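Local coordinates for protein endoglucanase A (Clostridium cellulolyticum, PDB 1EDG) that cleaves internal beta-1,4-glucosidic bonds of cellulose, being the catalytic domain of a family 5 glycoside hydrolase with a TIM-barrel fold, at residues G32-N37 against T77-V82; Y116-T121 against H162-G167; P171-H176 against P222-S227; V251-Y256 against V303-C308. All coordinates share one frame; numbering follows the deposited sequence.

How the contacts relate
Contacts 1, 2 and 4 are buried pairings of neighbouring parallel strands in one eight-stranded TIM barrel: strands one and two, three and four, six and seven. Contact 3 is also largely buried but lies further out, its centre about 14 Å from that of the chain, and joins the loops that follow strands four and five. Strands 77-80 and 116-120 are themselves neighbours, so contacts 1 and 2 form a continuous sheet. R79 of contact 1 carries salt bridges to E166 of contact 2 and E307 of contact 4, giving the barrel interior a charged network. Contact 3 instead relies on backbone carbonyls, a tyrosine hydroxyl and prolines, and reaches contact 4 through A226 O and H254 N.

Contact 1 (G32-N37 against T77-V82); sequences GWNLGN and TVRIPV
The R79 guanidinium receives the N34 amide at its edge: OD1 and CG of N34 lie close to the guanidinium plane, while the amide plane itself stands at 90° to it. On the other sheet face the W33 ring has V78 CG1 at its edge, 4.2 Å from CE3, and L35 N over one face near the rim. These residues belong to the first two parallel strands of a TIM barrel, paired by bonds from W33 N to T77 O, R79 N to W33 O and L35 N to R79 O. R79 leaves the strand with CG anti to its backbone N (chi1 -169°) and bends at chi3 (77°), which swings NE back alongside N34. NE then meets an in-plane lone pair of N34 OD1 at 2.7 Å; NH2 adds a weak bond to the same oxygen. NH1 forms a salt bridge with E166 and NH2 one with E307, and N34 ND2 reaches the carbonyls of L339 and G306, so both polar ends are fixed in the barrel interior. L35 is the centre of an inverse gamma turn, and P81 CD packs 3.5 Å from L35 O. A water donates to L35 O at 3.0 Å and to P81 O at 2.8 Å.

Contact 2 (Y116-T121 against H162-G167); sequences YVILNT and HLIFEG
Y116 and H162 lie nearly flat on one another at the start of the pairing, an offset stack with planes at 19° and ring centroids 4.3 Å apart. H162 CD2 sits over the middle of the tyrosine ring, and Y116 CE2 lies over the imidazole nearer its rim. Both have CG anti to their own carbonyl carbon (chi1 -73° for Y116), and the rings overlap beside the start of the strands; H162 ND1 is held by D160. Between the rings and the far end run the third and fourth parallel strands of the TIM barrel, laced by four nearly straight backbone bonds, from V117 N to H162 O through to E166 N and L119 O. On the outer face V117 CB meets L163 CD1 at 4.0 Å, and L119 packs against L163 and F165 beneath helix 97-111. On the inner face I118 crosses I164 at an angle, and its CG2 lies 3.5 Å from E166 OE1. N120 and E166 then run side by side with amide and carboxylate planes 86° apart, joined only by a weak ND2 to OE2 bond of 3.3 Å. Past the strands T121 OG1 donates to G167 O at 2.8 Å. The stronger partner of E166 OE2 is R79 NH1, and N120 OD1 takes V82 N; for a buried carboxylate, the salt bridge to R79 probably offsets the cost of its charge.

Contact 3 (P171-H176 against P222-S227); sequences PRLVGH and PGYVAS
The hydroxyl of Y224 is gripped from two directions: it accepts the backbone N-H of L173, OH to N being 3.2 Å with a nearly straight N-H line (165°), and it is also hydrogen-bonded to the carbonyl of N178. The two segments are loops at the C-terminal end of a TIM barrel, one after strand 163-166 and the other after strand 219-222. With CG anti to its backbone N (chi1 -168°), the Y224 side chain extends along the 171-176 loop even though its CB points off from it. The P171 carbonyl oxygen lies over one ring face near the rim, and L173 crosses the tyrosine at about a right angle, bringing CB to 3.6 Å from OH. The shortest polar bond is V225 N to P171 O, 2.8 Å. V225 and A226 both adopt left-handed helical backbone angles within two overlapping beta turns, closed by A226 N to G223 O and S227 N to Y224 O. V225 CG2 presses against R172 CB at 3.4 Å, while the extended R172 chain carries its guanidinium off to E179 and the E170 carbonyl. P171 CD and P222 CG meet at 3.9 Å at the start of both segments. S192 and I196 of helix 187-209 touch Y224 as well. S227 OG, at the N-cap of helix 228-232, accepts from G230 N and donates to Y224 O, 3.1 Å away.

Contact 4 (V251-Y256 against V303-C308); sequences VSVHAY and VIIGEC
E307 is packed tightly between H254 and Y256. Its CG stands 3.7 Å from the centroid of the H254 ring, only 6° off the ring normal, a CH-pi contact, and its carboxylate continues over the same imidazole with the planes 22° apart, OE2 being 3.3 Å from CE1. E307 OE2 also takes a salt bridge from R79 NH2 across the barrel. From the other direction Y256 OH donates to E307 OE1 at 2.6 Å; the oxygen lies at the edge of the tyrosine ring, near its plane, and is met on its anti side, slightly out of the carboxylate plane. The outer face of the sheet is also well packed: V253 CG2 touches I305 CG1 at 3.6 Å, V251 CB meets V303 CG2, and I292 of helix 279-297 packs on V253 and V303. By contrast S252 and I304, paired in register, barely touch through their side chains. The strands are the sixth and seventh of the TIM barrel, and E307 occupies the C-terminal end of the seventh, where family 5 hydrolases carry their nucleophile; a catalytic role for it is consistent with this place. Regular pairing loosens here. G306 turns with near-helical backbone angles, its N reaching V253 O by a bond bent to 131°. A255 N still holds E307 O, at 3.2 Å. ND1 of H254 bonds E170 OE2. Y256, partly exposed, has C308 C 3.8 Å from its CE1, with F352 and W340 around the ring.

Contact 1 (G32-N37 against T77-V82)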
loop_
_atom_site.group_PDB
_atom_site.type_symbol
_atom_site.label_atom_id
_atom_site.label_comp_id
_atom_site.label_asym_id
_atom_site.label_seq_id
_atom_site.Cartn_x
_atom_site.Cartn_y
_atom_site.Cartn_z
ATOM N N GLY A 32 -5.349 3.953 7.095
ATOM C CA GLY A 32 -5.182 4.577 5.791
ATOM C C GLY A 32 -6.185 4.194 4.713
ATOM O O GLY A 32 -6.896 3.194 4.815
ATOM N N TRP A 33 -6.188 4.976 3.639
ATOM C CA TRP A 33 -7.079 4.748 2.512
ATOM C C TRP A 33 -6.256 4.917 1.225
ATOM O O TRP A 33 -5.423 5.819 1.137
ATOM C CB TRP A 33 -8.208 5.782 2.560
ATOM C CG TRP A 33 -9.218 5.672 1.472
ATOM C CD1 TRP A 33 -10.278 4.817 1.417
ATOM C CD2 TRP A 33 -9.304 6.500 0.310
ATOM N NE1 TRP A 33 -11.030 5.070 0.292
ATOM C CE2 TRP A 33 -10.451 6.094 -0.407
ATOM C CE3 TRP A 33 -8.526 7.550 -0.194
ATOM C CZ2 TRP A 33 -10.841 6.707 -1.608
ATOM C CZ3 TRP A 33 -8.915 8.162 -1.388
ATOM C CH2 TRP A 33 -10.063 7.735 -2.078
ATOM N N ASN A 34 -6.465 4.027 0.256
ATOM C CA ASN A 34 -5.765 4.083 -1.033
ATOM C C ASN A 34 -6.581 4.820 -2.094
ATOM O O ASN A 34 -7.763 4.527 -2.269
ATOM C CB ASN A 34 -5.552 2.675 -1.591
ATOM C CG ASN A 34 -4.293 2.017 -1.091
ATOM O OD1 ASN A 34 -3.206 2.322 -1.566
ATOM N ND2 ASN A 34 -4.440 1.055 -0.182
ATOM N N LEU A 35 -5.934 5.719 -2.834
ATOM C CA LEU A 35 -6.574 6.429 -3.948
ATOM C C LEU A 35 -6.370 5.434 -5.120
ATOM O O LEU A 35 -5.561 5.671 -6.022
ATOM C CB LEU A 35 -5.823 7.741 -4.239
ATOM C CG LEU A 35 -6.532 9.042 -4.657
ATOM C CD1 LEU A 35 -5.647 9.807 -5.620
ATOM C CD2 LEU A 35 -7.905 8.806 -5.265
ATOM N N GLY A 36 -7.088 4.312 -5.072
ATOM C CA GLY A 36 -6.945 3.257 -6.062
ATOM C C GLY A 36 -7.439 3.511 -7.469
ATOM O O GLY A 36 -8.334 4.332 -7.683
ATOM N N ASN A 37 -6.844 2.788 -8.418
ATOM C CA ASN A 37 -7.173 2.876 -9.846
ATOM C C ASN A 37 -7.239 4.308 -10.368
ATOM O O ASN A 37 -8.067 4.628 -11.221
ATOM C CB ASN A 37 -8.487 2.139 -10.153
ATOM C CG ASN A 37 -8.319 0.622 -10.227
ATOM O OD1 ASN A 37 -7.266 0.074 -9.889
ATOM N ND2 ASN A 37 -9.374 -0.065 -10.653
ATOM N N THR A 77 -4.274 8.733 6.935
ATOM C CA THR A 77 -3.224 8.482 5.950
ATOM C C THR A 77 -3.832 8.152 4.594
ATOM O O THR A 77 -4.811 7.414 4.510
ATOM C CB THR A 77 -2.350 7.280 6.390
ATOM O OG1 THR A 77 -1.783 7.552 7.679
ATOM C CG2 THR A 77 -1.228 7.017 5.383
ATOM N N VAL A 78 -3.274 8.731 3.538
ATOM C CA VAL A 78 -3.738 8.431 2.188
ATOM C C VAL A 78 -2.547 7.902 1.392
ATOM O O VAL A 78 -1.474 8.514 1.397
ATOM C CB VAL A 78 -4.275 9.689 1.444
ATOM C CG1 VAL A 78 -4.702 9.308 0.027
ATOM C CG2 VAL A 78 -5.448 10.298 2.199
ATOM N N ARG A 79 -2.695 6.727 0.792
ATOM C CA ARG A 79 -1.625 6.204 -0.048
ATOM C C ARG A 79 -2.039 6.569 -1.472
ATOM O O ARG A 79 -3.207 6.386 -1.864
ATOM C CB ARG A 79 -1.437 4.685 0.087
ATOM C CG ARG A 79 -0.136 4.220 -0.598
ATOM C CD ARG A 79 0.267 2.779 -0.296
ATOM N NE ARG A 79 -0.561 1.883 -1.066
ATOM C CZ ARG A 79 -0.134 0.980 -1.943
ATOM N NH1 ARG A 79 1.152 0.781 -2.190
ATOM N NH2 ARG A 79 -1.035 0.347 -2.661
ATOM N N ILE A 80 -1.098 7.126 -2.218
ATOM C CA ILE A 80 -1.348 7.546 -3.590
ATOM C C ILE A 80 -0.487 6.741 -4.570
ATOM O O ILE A 80 0.683 7.066 -4.799
ATOM C CB ILE A 80 -1.060 9.061 -3.753
ATOM C CG1 ILE A 80 -1.961 9.877 -2.814
ATOM C CG2 ILE A 80 -1.261 9.487 -5.197
ATOM C CD1 ILE A 80 -1.676 11.360 -2.818
ATOM N N PRO A 81 -1.041 5.647 -5.117
ATOM C CA PRO A 81 -0.330 4.795 -6.073
ATOM C C PRO A 81 -0.090 5.569 -7.372
ATOM O O PRO A 81 -1.022 6.182 -7.901
ATOM C CB PRO A 81 -1.330 3.664 -6.325
ATOM C CG PRO A 81 -2.135 3.619 -5.080
ATOM C CD PRO A 81 -2.356 5.068 -4.788
ATOM N N VAL A 82 1.139 5.551 -7.883
ATOM C CA VAL A 82 1.435 6.250 -9.133
ATOM C C VAL A 82 2.256 5.391 -10.090
ATOM O O VAL A 82 3.290 4.841 -9.709
ATOM C CB VAL A 82 2.216 7.572 -8.909
ATOM C CG1 VAL A 82 2.412 8.296 -10.250
ATOM C CG2 VAL A 82 1.479 8.484 -7.941
HETATM O O HOH W 1 -3.535 7.325 -7.413
#

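Contact 2 (Y116-T121 against H162-G167)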
loop_
_atom_site.group_PDB
_atom_site.type_symbol
_atom_site.label_atom_id
_atom_site.label_comp_id
_atom_site.label_asym_id
_atom_site.label_seq_id
_atom_site.Cartn_x
_atom_site.Cartn_y
_atom_site.Cartn_z
ATOM N N TYR A 116 -1.149 12.154 6.645
ATOM C CA TYR A 116 0.104 11.551 6.223
ATOM C C TYR A 116 -0.136 11.024 4.799
ATOM O O TYR A 116 -1.256 10.628 4.454
ATOM C CB TYR A 116 0.497 10.417 7.176
ATOM C CG TYR A 116 0.990 10.910 8.521
ATOM C CD1 TYR A 116 0.094 11.205 9.553
ATOM C CD2 TYR A 116 2.351 11.123 8.744
ATOM C CE1 TYR A 116 0.545 11.709 10.770
ATOM C CE2 TYR A 116 2.813 11.623 9.955
ATOM C CZ TYR A 116 1.904 11.919 10.965
ATOM O OH TYR A 116 2.363 12.445 12.157
ATOM N N VAL A 117 0.897 11.058 3.962
ATOM C CA VAL A 117 0.767 10.598 2.587
ATOM C C VAL A 117 1.884 9.636 2.208
ATOM O O VAL A 117 3.038 9.832 2.591
ATOM C CB VAL A 117 0.823 11.791 1.596
ATOM C CG1 VAL A 117 0.714 11.292 0.148
ATOM C CG2 VAL A 117 -0.287 12.780 1.896
ATOM N N ILE A 118 1.532 8.596 1.463
ATOM C CA ILE A 118 2.515 7.639 0.979
ATOM C C ILE A 118 2.517 7.743 -0.544
ATOM O O ILE A 118 1.483 7.545 -1.174
ATOM C CB ILE A 118 2.163 6.190 1.366
ATOM C CG1 ILE A 118 2.242 6.009 2.887
ATOM C CG2 ILE A 118 3.121 5.217 0.670
ATOM C CD1 ILE A 118 1.661 4.698 3.368
ATOM N N LEU A 119 3.662 8.096 -1.117
ATOM C CA LEU A 119 3.823 8.215 -2.571
ATOM C C LEU A 119 4.713 7.046 -3.010
ATOM O O LEU A 119 5.753 6.808 -2.398
ATOM C CB LEU A 119 4.537 9.523 -2.915
ATOM C CG LEU A 119 3.948 10.556 -3.877
ATOM C CD1 LEU A 119 5.089 11.398 -4.383
ATOM C CD2 LEU A 119 3.224 9.917 -5.048
ATOM N N ASN A 120 4.347 6.349 -4.082
ATOM C CA ASN A 120 5.148 5.209 -4.537
ATOM C C ASN A 120 5.321 5.166 -6.057
ATOM O O ASN A 120 5.099 6.177 -6.740
ATOM C CB ASN A 120 4.473 3.892 -4.077
ATOM C CG ASN A 120 3.276 3.460 -4.973
ATOM O OD1 ASN A 120 2.958 4.086 -5.987
ATOM N ND2 ASN A 120 2.647 2.360 -4.607
ATOM N N THR A 121 5.880 4.052 -6.538
ATOM C CA THR A 121 5.929 3.773 -7.973
ATOM C C THR A 121 5.017 2.542 -7.930
ATOM O O THR A 121 5.120 1.719 -7.000
ATOM C CB THR A 121 7.330 3.407 -8.558
ATOM O OG1 THR A 121 7.816 2.187 -7.988
ATOM C CG2 THR A 121 8.307 4.539 -8.354
ATOM N N HIS A 162 5.472 14.031 7.260
ATOM C CA HIS A 162 4.122 13.646 6.870
ATOM C C HIS A 162 4.112 12.940 5.510
ATOM O O HIS A 162 3.158 12.239 5.183
ATOM C CB HIS A 162 3.186 14.849 6.870
ATOM C CG HIS A 162 2.718 15.230 8.237
ATOM N ND1 HIS A 162 3.497 15.947 9.120
ATOM C CD2 HIS A 162 1.576 14.929 8.900
ATOM C CE1 HIS A 162 2.857 16.066 10.271
ATOM N NE2 HIS A 162 1.690 15.457 10.163
ATOM N N LEU A 163 5.172 13.128 4.726
ATOM C CA LEU A 163 5.285 12.482 3.419
ATOM C C LEU A 163 6.260 11.303 3.498
ATOM O O LEU A 163 7.420 11.461 3.893
ATOM C CB LEU A 163 5.747 13.491 2.359
ATOM C CG LEU A 163 5.942 12.973 0.932
ATOM C CD1 LEU A 163 4.634 12.421 0.386
ATOM C CD2 LEU A 163 6.468 14.099 0.047
ATOM N N ILE A 164 5.769 10.126 3.126
ATOM C CA ILE A 164 6.529 8.874 3.153
ATOM C C ILE A 164 6.703 8.380 1.712
ATOM O O ILE A 164 5.768 8.487 0.912
ATOM C CB ILE A 164 5.735 7.803 3.949
ATOM C CG1 ILE A 164 5.451 8.312 5.369
ATOM C CG2 ILE A 164 6.484 6.465 3.973
ATOM C CD1 ILE A 164 4.279 7.621 6.045
ATOM N N PHE A 165 7.890 7.858 1.383
ATOM C CA PHE A 165 8.161 7.345 0.037
ATOM C C PHE A 165 8.186 5.826 0.064
ATOM O O PHE A 165 8.850 5.239 0.915
ATOM C CB PHE A 165 9.523 7.816 -0.478
ATOM C CG PHE A 165 9.599 9.283 -0.788
ATOM C CD1 PHE A 165 8.448 10.036 -1.025
ATOM C CD2 PHE A 165 10.842 9.906 -0.879
ATOM C CE1 PHE A 165 8.531 11.389 -1.351
ATOM C CE2 PHE A 165 10.942 11.263 -1.205
ATOM C CZ PHE A 165 9.779 12.007 -1.443
ATOM N N GLU A 166 7.483 5.199 -0.876
ATOM C CA GLU A 166 7.440 3.743 -1.005
ATOM C C GLU A 166 8.108 3.452 -2.360
ATOM O O GLU A 166 7.502 3.655 -3.415
ATOM C CB GLU A 166 5.992 3.262 -0.995
ATOM C CG GLU A 166 5.804 1.764 -1.161
ATOM C CD GLU A 166 4.339 1.392 -1.344
ATOM O OE1 GLU A 166 3.488 1.958 -0.639
ATOM O OE2 GLU A 166 4.028 0.539 -2.195
ATOM N N GLY A 167 9.348 2.974 -2.316
ATOM C CA GLY A 167 10.117 2.730 -3.523
ATOM C C GLY A 167 9.467 1.946 -4.646
ATOM O O GLY A 167 9.481 2.391 -5.803
#

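Contact 3 (P171-H176 against P222-S227)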
loop_
_atom_site.group_PDB
_atom_site.type_symbol
_atom_site.label_atom_id
_atom_site.label_comp_id
_atom_site.label_asym_id
_atom_site.label_seq_id
_atom_site.Cartn_x
_atom_site.Cartn_y
_atom_site.Cartn_z
ATOM N N PRO A 171 7.049 -5.643 -6.664
ATOM C CA PRO A 171 8.087 -6.125 -7.591
ATOM C C PRO A 171 8.004 -7.649 -7.705
ATOM O O PRO A 171 7.947 -8.360 -6.698
ATOM C CB PRO A 171 9.382 -5.633 -6.944
ATOM C CG PRO A 171 9.048 -5.625 -5.479
ATOM C CD PRO A 171 7.646 -5.074 -5.442
ATOM N N ARG A 172 7.964 -8.150 -8.936
ATOM C CA ARG A 172 7.813 -9.582 -9.147
ATOM C C ARG A 172 8.196 -9.950 -10.576
ATOM O O ARG A 172 8.437 -9.071 -11.405
ATOM C CB ARG A 172 6.339 -9.946 -8.923
ATOM C CG ARG A 172 5.399 -9.292 -9.944
ATOM C CD ARG A 172 3.944 -9.337 -9.511
ATOM N NE ARG A 172 3.042 -8.845 -10.553
ATOM C CZ ARG A 172 2.829 -7.561 -10.836
ATOM N NH1 ARG A 172 3.447 -6.605 -10.158
ATOM N NH2 ARG A 172 1.986 -7.230 -11.806
ATOM N N LEU A 173 8.214 -11.249 -10.864
ATOM C CA LEU A 173 8.531 -11.735 -12.203
ATOM C C LEU A 173 7.242 -11.845 -13.017
ATOM O O LEU A 173 6.621 -12.905 -13.073
ATOM C CB LEU A 173 9.233 -13.097 -12.129
ATOM C CG LEU A 173 10.612 -13.106 -11.463
ATOM C CD1 LEU A 173 11.099 -14.536 -11.306
ATOM C CD2 LEU A 173 11.597 -12.274 -12.277
ATOM N N VAL A 174 6.832 -10.738 -13.631
ATOM C CA VAL A 174 5.610 -10.713 -14.432
ATOM C C VAL A 174 5.705 -11.747 -15.551
ATOM O O VAL A 174 6.714 -11.827 -16.252
ATOM C CB VAL A 174 5.360 -9.316 -15.052
ATOM C CG1 VAL A 174 4.057 -9.313 -15.826
ATOM C CG2 VAL A 174 5.319 -8.253 -13.965
ATOM N N GLY A 175 4.667 -12.561 -15.689
ATOM C CA GLY A 175 4.661 -13.577 -16.724
ATOM C C GLY A 175 5.168 -14.925 -16.249
ATOM O O GLY A 175 4.771 -15.959 -16.789
ATOM N N HIS A 176 6.024 -14.920 -15.230
ATOM C CA HIS A 176 6.591 -16.152 -14.680
ATOM C C HIS A 176 5.521 -16.970 -13.956
ATOM O O HIS A 176 4.492 -16.436 -13.530
ATOM C CB HIS A 176 7.735 -15.809 -13.716
ATOM C CG HIS A 176 8.569 -16.986 -13.299
ATOM N ND1 HIS A 176 9.624 -17.456 -14.050
ATOM C CD2 HIS A 176 8.529 -17.760 -12.188
ATOM C CE1 HIS A 176 10.199 -18.466 -13.421
ATOM N NE2 HIS A 176 9.551 -18.670 -12.288
ATOM N N PRO A 222 9.213 -3.197 0.187
ATOM C CA PRO A 222 8.516 -4.478 0.126
ATOM C C PRO A 222 9.497 -5.597 -0.251
ATOM O O PRO A 222 10.631 -5.327 -0.679
ATOM C CB PRO A 222 7.517 -4.262 -1.007
ATOM C CG PRO A 222 8.310 -3.444 -1.967
ATOM C CD PRO A 222 9.015 -2.439 -1.070
ATOM N N GLY A 223 9.061 -6.832 -0.036
ATOM C CA GLY A 223 9.833 -7.998 -0.421
ATOM C C GLY A 223 9.164 -8.470 -1.702
ATOM O O GLY A 223 8.354 -7.736 -2.274
ATOM N N TYR A 224 9.448 -9.691 -2.140
ATOM C CA TYR A 224 8.855 -10.231 -3.368
ATOM C C TYR A 224 7.319 -10.129 -3.367
ATOM O O TYR A 224 6.655 -10.649 -2.461
ATOM C CB TYR A 224 9.296 -11.689 -3.574
ATOM C CG TYR A 224 8.984 -12.243 -4.950
ATOM C CD1 TYR A 224 9.825 -11.990 -6.032
ATOM C CD2 TYR A 224 7.833 -12.991 -5.174
ATOM C CE1 TYR A 224 9.522 -12.465 -7.306
ATOM C CE2 TYR A 224 7.519 -13.470 -6.441
ATOM C CZ TYR A 224 8.363 -13.201 -7.506
ATOM O OH TYR A 224 8.016 -13.633 -8.766
ATOM N N VAL A 225 6.780 -9.459 -4.392
ATOM C CA VAL A 225 5.340 -9.206 -4.596
ATOM C C VAL A 225 4.660 -8.609 -3.359
ATOM O O VAL A 225 3.436 -8.692 -3.217
ATOM C CB VAL A 225 4.542 -10.469 -5.039
ATOM C CG1 VAL A 225 3.253 -10.068 -5.752
ATOM C CG2 VAL A 225 5.342 -11.286 -5.974
ATOM N N ALA A 226 5.455 -7.980 -2.495
ATOM C CA ALA A 226 4.972 -7.382 -1.248
ATOM C C ALA A 226 4.213 -8.395 -0.383
ATOM O O ALA A 226 3.342 -8.022 0.405
ATOM C CB ALA A 226 4.093 -6.155 -1.531
ATOM N N SER A 227 4.522 -9.681 -0.529
ATOM C CA SER A 227 3.840 -10.695 0.273
ATOM C C SER A 227 4.462 -10.797 1.670
ATOM O O SER A 227 5.598 -10.359 1.896
ATOM C CB SER A 227 3.879 -12.062 -0.421
ATOM O OG SER A 227 5.199 -12.563 -0.499
#

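Contact 4 (V251-Y256 against V303-C308)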
loop_
_atom_site.group_PDB
_atom_site.type_symbol
_atom_site.label_atom_id
_atom_site.label_comp_id
_atom_site.label_asym_id
_atom_site.label_seq_id
_atom_site.Cartn_x
_atom_site.Cartn_y
_atom_site.Cartn_z
ATOM N N VAL A 251 8.758 -1.788 6.697
ATOM C CA VAL A 251 8.505 -2.941 5.840
ATOM C C VAL A 251 7.080 -2.824 5.285
ATOM O O VAL A 251 6.136 -2.533 6.030
ATOM C CB VAL A 251 8.623 -4.268 6.629
ATOM C CG1 VAL A 251 8.400 -5.457 5.710
ATOM C CG2 VAL A 251 9.982 -4.350 7.308
ATOM N N SER A 252 6.929 -3.074 3.990
ATOM C CA SER A 252 5.636 -2.999 3.330
ATOM C C SER A 252 5.110 -4.382 2.957
ATOM O O SER A 252 5.837 -5.186 2.368
ATOM C CB SER A 252 5.769 -2.153 2.060
ATOM O OG SER A 252 4.575 -2.183 1.295
ATOM N N VAL A 253 3.871 -4.684 3.334
ATOM C CA VAL A 253 3.260 -5.960 2.976
ATOM C C VAL A 253 1.833 -5.718 2.507
ATOM O O VAL A 253 1.194 -4.740 2.915
ATOM C CB VAL A 253 3.222 -7.001 4.142
ATOM C CG1 VAL A 253 4.616 -7.218 4.731
ATOM C CG2 VAL A 253 2.243 -6.587 5.206
ATOM N N HIS A 254 1.360 -6.565 1.601
ATOM C CA HIS A 254 -0.008 -6.480 1.093
ATOM C C HIS A 254 -0.576 -7.840 1.432
ATOM O O HIS A 254 0.096 -8.854 1.236
ATOM C CB HIS A 254 -0.040 -6.241 -0.424
ATOM C CG HIS A 254 0.478 -4.896 -0.837
ATOM N ND1 HIS A 254 0.658 -4.541 -2.155
ATOM C CD2 HIS A 254 0.855 -3.820 -0.105
ATOM C CE1 HIS A 254 1.127 -3.306 -2.223
ATOM N NE2 HIS A 254 1.254 -2.846 -0.994
ATOM N N ALA A 255 -1.791 -7.887 1.967
ATOM C CA ALA A 255 -2.339 -9.178 2.335
ATOM C C ALA A 255 -3.846 -9.302 2.263
ATOM O O ALA A 255 -4.552 -9.004 3.224
ATOM C CB ALA A 255 -1.846 -9.566 3.722
ATOM N N TYR A 256 -4.335 -9.767 1.121
ATOM C CA TYR A 256 -5.760 -9.989 0.926
ATOM C C TYR A 256 -5.935 -11.467 1.278
ATOM O O TYR A 256 -6.079 -12.310 0.396
ATOM C CB TYR A 256 -6.134 -9.743 -0.539
ATOM C CG TYR A 256 -5.902 -8.326 -1.024
ATOM C CD1 TYR A 256 -6.912 -7.373 -0.950
ATOM C CD2 TYR A 256 -4.691 -7.957 -1.623
ATOM C CE1 TYR A 256 -6.731 -6.087 -1.468
ATOM C CE2 TYR A 256 -4.500 -6.673 -2.141
ATOM C CZ TYR A 256 -5.525 -5.745 -2.067
ATOM O OH TYR A 256 -5.375 -4.497 -2.625
ATOM N N VAL A 303 5.991 -1.945 10.467
ATOM C CA VAL A 303 5.436 -2.656 9.317
ATOM C C VAL A 303 4.062 -2.049 8.989
ATOM O O VAL A 303 3.279 -1.717 9.891
ATOM C CB VAL A 303 5.241 -4.167 9.606
ATOM C CG1 VAL A 303 4.665 -4.869 8.372
ATOM C CG2 VAL A 303 6.563 -4.822 10.006
ATOM N N ILE A 304 3.789 -1.883 7.700
ATOM C CA ILE A 304 2.518 -1.333 7.251
ATOM C C ILE A 304 1.889 -2.270 6.225
ATOM O O ILE A 304 2.566 -2.728 5.301
ATOM C CB ILE A 304 2.698 0.074 6.585
ATOM C CG1 ILE A 304 3.034 1.139 7.632
ATOM C CG2 ILE A 304 1.442 0.472 5.812
ATOM C CD1 ILE A 304 3.315 2.509 7.036
ATOM N N ILE A 305 0.630 -2.640 6.453
ATOM C CA ILE A 305 -0.104 -3.461 5.491
ATOM C C ILE A 305 -0.697 -2.379 4.569
ATOM O O ILE A 305 -1.724 -1.760 4.886
ATOM C CB ILE A 305 -1.223 -4.305 6.164
ATOM C CG1 ILE A 305 -0.600 -5.371 7.079
ATOM C CG2 ILE A 305 -2.092 -4.984 5.102
ATOM C CD1 ILE A 305 -1.603 -6.194 7.867
ATOM N N GLY A 306 0.029 -2.091 3.483
ATOM C CA GLY A 306 -0.369 -1.059 2.545
ATOM C C GLY A 306 -1.617 -1.322 1.728
ATOM O O GLY A 306 -2.148 -0.398 1.110
ATOM N N GLU A 307 -2.047 -2.578 1.673
ATOM C CA GLU A 307 -3.252 -2.946 0.933
ATOM C C GLU A 307 -3.964 -4.122 1.592
ATOM O O GLU A 307 -3.335 -5.131 1.934
ATOM C CB GLU A 307 -2.940 -3.326 -0.526
ATOM C CG GLU A 307 -2.457 -2.192 -1.411
ATOM C CD GLU A 307 -2.334 -2.593 -2.880
ATOM O OE1 GLU A 307 -3.007 -3.547 -3.322
ATOM O OE2 GLU A 307 -1.565 -1.937 -3.598
ATOM N N CYS A 308 -5.269 -3.958 1.795
ATOM C CA CYS A 308 -6.124 -4.999 2.358
ATOM C C CYS A 308 -7.568 -4.677 1.956
ATOM O O CYS A 308 -7.841 -3.599 1.414
ATOM C CB CYS A 308 -5.975 -5.093 3.886
ATOM S SG CYS A 308 -6.493 -3.639 4.809
#